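Dinoflagellate luciferase (Lingulodinium polyedrum, PDB 1VPR) catalyses, in this third of its three homologous luciferase domains, the oxidation of dinoflagellate luciferin by molecular oxygen, which emits blue light at night. Local coordinates at residues D133-A147 against R320-N334. Residues are numbered along the deposited sequence; the frame is centred on the assembly and turned at random.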
loop_
_atom_site.group_PDB
_atom_site.type_symbol
_atom_site.label_atom_id
_atom_site.label_comp_id
_atom_site.label_asym_id
_atom_site.label_seq_id
_atom_site.Cartn_x
_atom_site.Cartn_y
_atom_site.Cartn_z
ATOM N N ASP A 133 -3.830 -6.426 18.074
ATOM C CA ASP A 133 -3.297 -6.538 19.434
ATOM C C ASP A 133 -1.773 -6.621 19.389
ATOM O O ASP A 133 -1.202 -7.683 19.078
ATOM C CB ASP A 133 -3.880 -7.794 20.113
ATOM C CG ASP A 133 -3.566 -7.871 21.613
ATOM O OD1 ASP A 133 -2.591 -7.228 22.100
ATOM O OD2 ASP A 133 -4.308 -8.612 22.306
ATOM N N LYS A 134 -1.114 -5.506 19.715
ATOM C CA LYS A 134 0.342 -5.434 19.660
ATOM C C LYS A 134 1.046 -6.337 20.653
ATOM O O LYS A 134 2.231 -6.625 20.477
ATOM C CB LYS A 134 0.802 -3.976 19.856
ATOM C CG LYS A 134 0.304 -3.018 18.750
ATOM C CD LYS A 134 0.504 -1.534 19.138
ATOM C CE LYS A 134 1.977 -1.216 19.369
ATOM N NZ LYS A 134 2.742 -1.243 18.098
ATOM N N THR A 135 0.324 -6.800 21.679
ATOM C CA THR A 135 0.899 -7.677 22.704
ATOM C C THR A 135 0.932 -9.170 22.345
ATOM O O THR A 135 1.475 -9.987 23.097
ATOM C CB THR A 135 0.138 -7.547 24.045
ATOM O OG1 THR A 135 -1.170 -8.145 23.929
ATOM C CG2 THR A 135 -0.022 -6.062 24.404
ATOM N N LEU A 136 0.370 -9.537 21.201
ATOM C CA LEU A 136 0.344 -10.953 20.809
ATOM C C LEU A 136 1.413 -11.343 19.797
ATOM O O LEU A 136 1.749 -10.579 18.900
ATOM C CB LEU A 136 -1.023 -11.305 20.214
ATOM C CG LEU A 136 -2.242 -11.060 21.098
ATOM C CD1 LEU A 136 -3.511 -11.449 20.333
ATOM C CD2 LEU A 136 -2.128 -11.863 22.397
ATOM N N LYS A 137 1.948 -12.542 19.943
ATOM C CA LYS A 137 2.920 -13.044 18.993
ATOM C C LYS A 137 2.095 -13.669 17.870
ATOM O O LYS A 137 1.018 -14.228 18.128
ATOM C CB LYS A 137 3.773 -14.127 19.633
ATOM C CG LYS A 137 4.584 -13.670 20.811
ATOM C CD LYS A 137 5.422 -14.813 21.306
ATOM C CE LYS A 137 6.240 -14.401 22.513
ATOM N NZ LYS A 137 6.917 -15.601 23.100
ATOM N N LEU A 138 2.582 -13.588 16.635
ATOM C CA LEU A 138 1.855 -14.172 15.518
ATOM C C LEU A 138 1.810 -15.668 15.827
ATOM O O LEU A 138 2.818 -16.266 16.228
ATOM C CB LEU A 138 2.594 -13.895 14.204
ATOM C CG LEU A 138 1.819 -14.101 12.905
ATOM C CD1 LEU A 138 0.626 -13.150 12.836
ATOM C CD2 LEU A 138 2.754 -13.854 11.723
ATOM N N PRO A 139 0.642 -16.294 15.653
ATOM C CA PRO A 139 0.494 -17.727 15.938
ATOM C C PRO A 139 1.445 -18.684 15.222
ATOM O O PRO A 139 1.802 -19.719 15.774
ATOM C CB PRO A 139 -0.960 -17.998 15.577
ATOM C CG PRO A 139 -1.627 -16.691 15.914
ATOM C CD PRO A 139 -0.654 -15.702 15.282
ATOM N N CYS A 140 1.865 -18.355 14.005
ATOM C CA CYS A 140 2.735 -19.270 13.275
ATOM C C CYS A 140 4.214 -19.089 13.566
ATOM O O CYS A 140 5.059 -19.668 12.880
ATOM C CB CYS A 140 2.470 -19.167 11.769
ATOM S SG CYS A 140 2.613 -17.521 11.048
ATOM N N GLY A 141 4.533 -18.316 14.601
ATOM C CA GLY A 141 5.933 -18.087 14.932
ATOM C C GLY A 141 6.466 -16.948 14.086
ATOM O O GLY A 141 5.708 -16.377 13.298
ATOM N N PRO A 142 7.770 -16.625 14.182
ATOM C CA PRO A 142 8.421 -15.543 13.435
ATOM C C PRO A 142 8.214 -15.656 11.945
ATOM O O PRO A 142 8.427 -16.727 11.370
ATOM C CB PRO A 142 9.897 -15.714 13.778
ATOM C CG PRO A 142 9.881 -16.548 15.065
ATOM C CD PRO A 142 8.781 -17.503 14.792
ATOM N N LEU A 143 7.807 -14.570 11.296
ATOM C CA LEU A 143 7.651 -14.644 9.853
ATOM C C LEU A 143 9.061 -14.725 9.277
ATOM O O LEU A 143 10.006 -14.166 9.841
ATOM C CB LEU A 143 6.916 -13.397 9.313
ATOM C CG LEU A 143 5.399 -13.273 9.594
ATOM C CD1 LEU A 143 4.893 -11.875 9.213
ATOM C CD2 LEU A 143 4.628 -14.347 8.807
ATOM N N PRO A 144 9.237 -15.466 8.169
ATOM C CA PRO A 144 10.557 -15.568 7.558
ATOM C C PRO A 144 10.897 -14.249 6.857
ATOM O O PRO A 144 10.027 -13.655 6.231
ATOM C CB PRO A 144 10.383 -16.702 6.528
ATOM C CG PRO A 144 9.324 -17.564 7.129
ATOM C CD PRO A 144 8.338 -16.506 7.643
ATOM N N TRP A 145 12.135 -13.775 6.990
ATOM C CA TRP A 145 12.554 -12.580 6.257
ATOM C C TRP A 145 12.887 -13.146 4.870
ATOM O O TRP A 145 13.393 -14.270 4.769
ATOM C CB TRP A 145 13.817 -11.966 6.862
ATOM C CG TRP A 145 13.582 -11.221 8.163
ATOM C CD1 TRP A 145 13.671 -11.727 9.429
ATOM C CD2 TRP A 145 13.229 -9.837 8.306
ATOM N NE1 TRP A 145 13.402 -10.744 10.352
ATOM C CE2 TRP A 145 13.123 -9.575 9.689
ATOM C CE3 TRP A 145 12.991 -8.795 7.396
ATOM C CZ2 TRP A 145 12.785 -8.307 10.194
ATOM C CZ3 TRP A 145 12.657 -7.527 7.893
ATOM C CH2 TRP A 145 12.557 -7.293 9.278
ATOM N N PRO A 146 12.584 -12.410 3.783
ATOM C CA PRO A 146 12.903 -12.958 2.458
ATOM C C PRO A 146 14.368 -12.854 2.074
ATOM O O PRO A 146 14.940 -11.764 2.070
ATOM C CB PRO A 146 12.001 -12.153 1.523
ATOM C CG PRO A 146 11.930 -10.805 2.208
ATOM C CD PRO A 146 11.742 -11.197 3.669
ATOM N N ALA A 147 14.981 -13.993 1.755
ATOM C CA ALA A 147 16.385 -14.037 1.334
ATOM C C ALA A 147 16.682 -12.930 0.325
ATOM O O ALA A 147 15.885 -12.701 -0.587
ATOM C CB ALA A 147 16.693 -15.411 0.680
ATOM N N ARG A 320 5.465 -3.176 14.282
ATOM C CA ARG A 320 4.794 -4.389 14.711
ATOM C C ARG A 320 5.784 -5.557 14.703
ATOM O O ARG A 320 5.404 -6.698 14.454
ATOM C CB ARG A 320 3.629 -4.686 13.765
ATOM C CG ARG A 320 2.540 -3.601 13.785
ATOM C CD ARG A 320 1.956 -3.447 15.186
ATOM N NE ARG A 320 1.547 -4.747 15.725
ATOM C CZ ARG A 320 0.405 -5.365 15.419
ATOM N NH1 ARG A 320 -0.474 -4.806 14.569
ATOM N NH2 ARG A 320 0.136 -6.543 15.972
ATOM N N ASP A 321 7.048 -5.249 14.982
ATOM C CA ASP A 321 8.133 -6.239 15.039
ATOM C C ASP A 321 7.906 -7.326 16.103
ATOM O O ASP A 321 8.338 -8.465 15.933
ATOM C CB ASP A 321 9.449 -5.503 15.322
ATOM C CG ASP A 321 9.798 -4.513 14.215
ATOM O OD1 ASP A 321 9.897 -4.952 13.050
ATOM O OD2 ASP A 321 9.957 -3.299 14.491
ATOM N N TYR A 322 7.259 -6.982 17.208
ATOM C CA TYR A 322 7.009 -7.986 18.245
ATOM C C TYR A 322 6.062 -9.078 17.718
ATOM O O TYR A 322 6.365 -10.279 17.785
ATOM C CB TYR A 322 6.384 -7.344 19.485
ATOM C CG TYR A 322 6.102 -8.358 20.570
ATOM C CD1 TYR A 322 7.141 -8.924 21.301
ATOM C CD2 TYR A 322 4.807 -8.827 20.789
ATOM C CE1 TYR A 322 6.907 -9.951 22.227
ATOM C CE2 TYR A 322 4.553 -9.849 21.704
ATOM C CZ TYR A 322 5.605 -10.409 22.420
ATOM O OH TYR A 322 5.345 -11.415 23.326
ATOM N N THR A 323 4.908 -8.658 17.213
ATOM C CA THR A 323 3.922 -9.590 16.668
ATOM C C THR A 323 4.479 -10.363 15.476
ATOM O O THR A 323 4.510 -11.599 15.472
ATOM C CB THR A 323 2.642 -8.847 16.220
ATOM O OG1 THR A 323 2.011 -8.247 17.359
ATOM C CG2 THR A 323 1.650 -9.821 15.545
ATOM N N ALA A 324 4.959 -9.632 14.472
ATOM C CA ALA A 324 5.479 -10.255 13.268
ATOM C C ALA A 324 6.631 -11.236 13.475
ATOM O O ALA A 324 6.692 -12.255 12.779
ATOM C CB ALA A 324 5.881 -9.180 12.261
ATOM N N LEU A 325 7.558 -10.929 14.388
ATOM C CA LEU A 325 8.680 -11.824 14.650
ATOM C C LEU A 325 8.391 -12.716 15.874
ATOM O O LEU A 325 9.271 -13.440 16.354
ATOM C CB LEU A 325 9.969 -11.010 14.869
ATOM C CG LEU A 325 10.352 -10.030 13.739
ATOM C CD1 LEU A 325 11.663 -9.309 14.113
ATOM C CD2 LEU A 325 10.531 -10.813 12.407
ATOM N N ALA A 326 7.155 -12.678 16.367
ATOM C CA ALA A 326 6.775 -13.479 17.532
ATOM C C ALA A 326 7.788 -13.343 18.656
ATOM O O ALA A 326 8.182 -14.341 19.270
ATOM C CB ALA A 326 6.642 -14.967 17.150
ATOM N N GLY A 327 8.231 -12.118 18.906
ATOM C CA GLY A 327 9.177 -11.880 19.981
ATOM C C GLY A 327 10.596 -12.370 19.769
ATOM O O GLY A 327 11.401 -12.314 20.696
ATOM N N ARG A 328 10.934 -12.826 18.568
ATOM C CA ARG A 328 12.289 -13.323 18.332
ATOM C C ARG A 328 13.233 -12.325 17.685
ATOM O O ARG A 328 13.125 -12.034 16.490
ATOM C CB ARG A 328 12.252 -14.604 17.478
ATOM C CG ARG A 328 13.644 -15.221 17.283
ATOM C CD ARG A 328 13.676 -16.458 16.383
ATOM N NE ARG A 328 15.057 -16.845 16.083
ATOM C CZ ARG A 328 15.413 -17.829 15.252
ATOM N NH1 ARG A 328 16.699 -18.094 15.047
ATOM N NH2 ARG A 328 14.486 -18.550 14.630
ATOM N N ASP A 329 14.177 -11.811 18.465
ATOM C CA ASP A 329 15.153 -10.862 17.947
ATOM C C ASP A 329 15.969 -11.508 16.835
ATOM O O ASP A 329 16.229 -12.716 16.871
ATOM C CB ASP A 329 16.118 -10.436 19.053
ATOM C CG ASP A 329 15.483 -9.529 20.097
ATOM O OD1 ASP A 329 16.138 -9.314 21.140
ATOM O OD2 ASP A 329 14.361 -9.021 19.897
ATOM N N ASN A 330 16.369 -10.707 15.842
ATOM C CA ASN A 330 17.200 -11.178 14.740
ATOM C C ASN A 330 16.729 -12.488 14.117
ATOM O O ASN A 330 17.531 -13.406 13.874
ATOM C CB ASN A 330 18.650 -11.290 15.229
ATOM C CG ASN A 330 19.137 -9.997 15.875
ATOM O OD1 ASN A 330 19.057 -8.927 15.272
ATOM N ND2 ASN A 330 19.628 -10.086 17.104
ATOM N N ALA A 331 15.426 -12.564 13.847
ATOM C CA ALA A 331 14.842 -13.748 13.244
ATOM C C ALA A 331 15.514 -13.930 11.879
ATOM O O ALA A 331 15.987 -12.960 11.270
ATOM C CB ALA A 331 13.327 -13.579 13.113
ATOM N N PRO A 332 15.552 -15.176 11.370
ATOM C CA PRO A 332 16.190 -15.463 10.088
ATOM C C PRO A 332 15.395 -15.329 8.801
ATOM O O PRO A 332 14.171 -15.267 8.798
ATOM C CB PRO A 332 16.660 -16.897 10.278
ATOM C CG PRO A 332 15.474 -17.501 10.987
ATOM C CD PRO A 332 15.151 -16.429 12.045
ATOM N N THR A 333 16.141 -15.320 7.706
ATOM C CA THR A 333 15.586 -15.288 6.363
ATOM C C THR A 333 15.317 -16.766 6.128
ATOM O O THR A 333 15.635 -17.594 6.977
ATOM C CB THR A 333 16.630 -14.825 5.316
ATOM O OG1 THR A 333 17.715 -15.774 5.268
ATOM C CG2 THR A 333 17.180 -13.438 5.666
ATOM N N ASN A 334 14.750 -17.108 4.981
ATOM C CA ASN A 334 14.484 -18.494 4.671
ATOM C C ASN A 334 15.770 -19.270 4.313
ATOM O O ASN A 334 15.725 -20.457 4.007
ATOM C CB ASN A 334 13.464 -18.573 3.540
ATOM C CG ASN A 334 13.824 -17.693 2.368
ATOM O OD1 ASN A 334 14.026 -16.482 2.510
ATOM N ND2 ASN A 334 13.899 -18.291 1.195
HETATM O O HOH W 1 3.484 -6.027 17.666
HETATM O O HOH W 2 2.927 -12.374 24.025
HETATM O O HOH W 3 12.378 -15.569 10.622
HETATM O O HOH W 4 14.730 -10.016 12.938
#
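Trp145 lies against Leu325, Ala331 and Pro332. CD2 of Leu325 comes within 3.5 Å of NE1 of Trp145, the two side chains crossing at about a right angle, while Pro332 O lies near the ring plane at the edge. Pro332 O also accepts a nearly straight bond from Trp145 N (3.1 Å, 178°), and a water accepts from Trp145 NE1 and, weakly, from Ala331 N. Pro142 packs its CB on CB of Ala331 and sets CG 3.4 Å from Leu325 O. Within the calycin-type catalytic domain, the loop between helix 120-126 and strand 163-169 runs past the short helix 321-324, which follows the last barrel strand and ends in a Schellman motif with Ala326 as C-prime. Lys137 and Tyr322 cross at the other end, CE of Lys137 3.2 Å from Tyr322 OH; with CG anti to its backbone N (chi1 180°), the tyrosine ring reaches Thr135 O with its edge. Thr323 OG1 donates to Leu136 O (2.8 Å) and accepts from Arg320 NH2 in the guanidinium plane. An alanine in place of Arg320 is likely to leave Thr323 without that donor and Asp353 without its salt-bridge mate. CG of Lys134 sits over one face of the Arg320 guanidinium, toward its rim; Lys134 NZ forms salt bridges with Asp345 and Asp347.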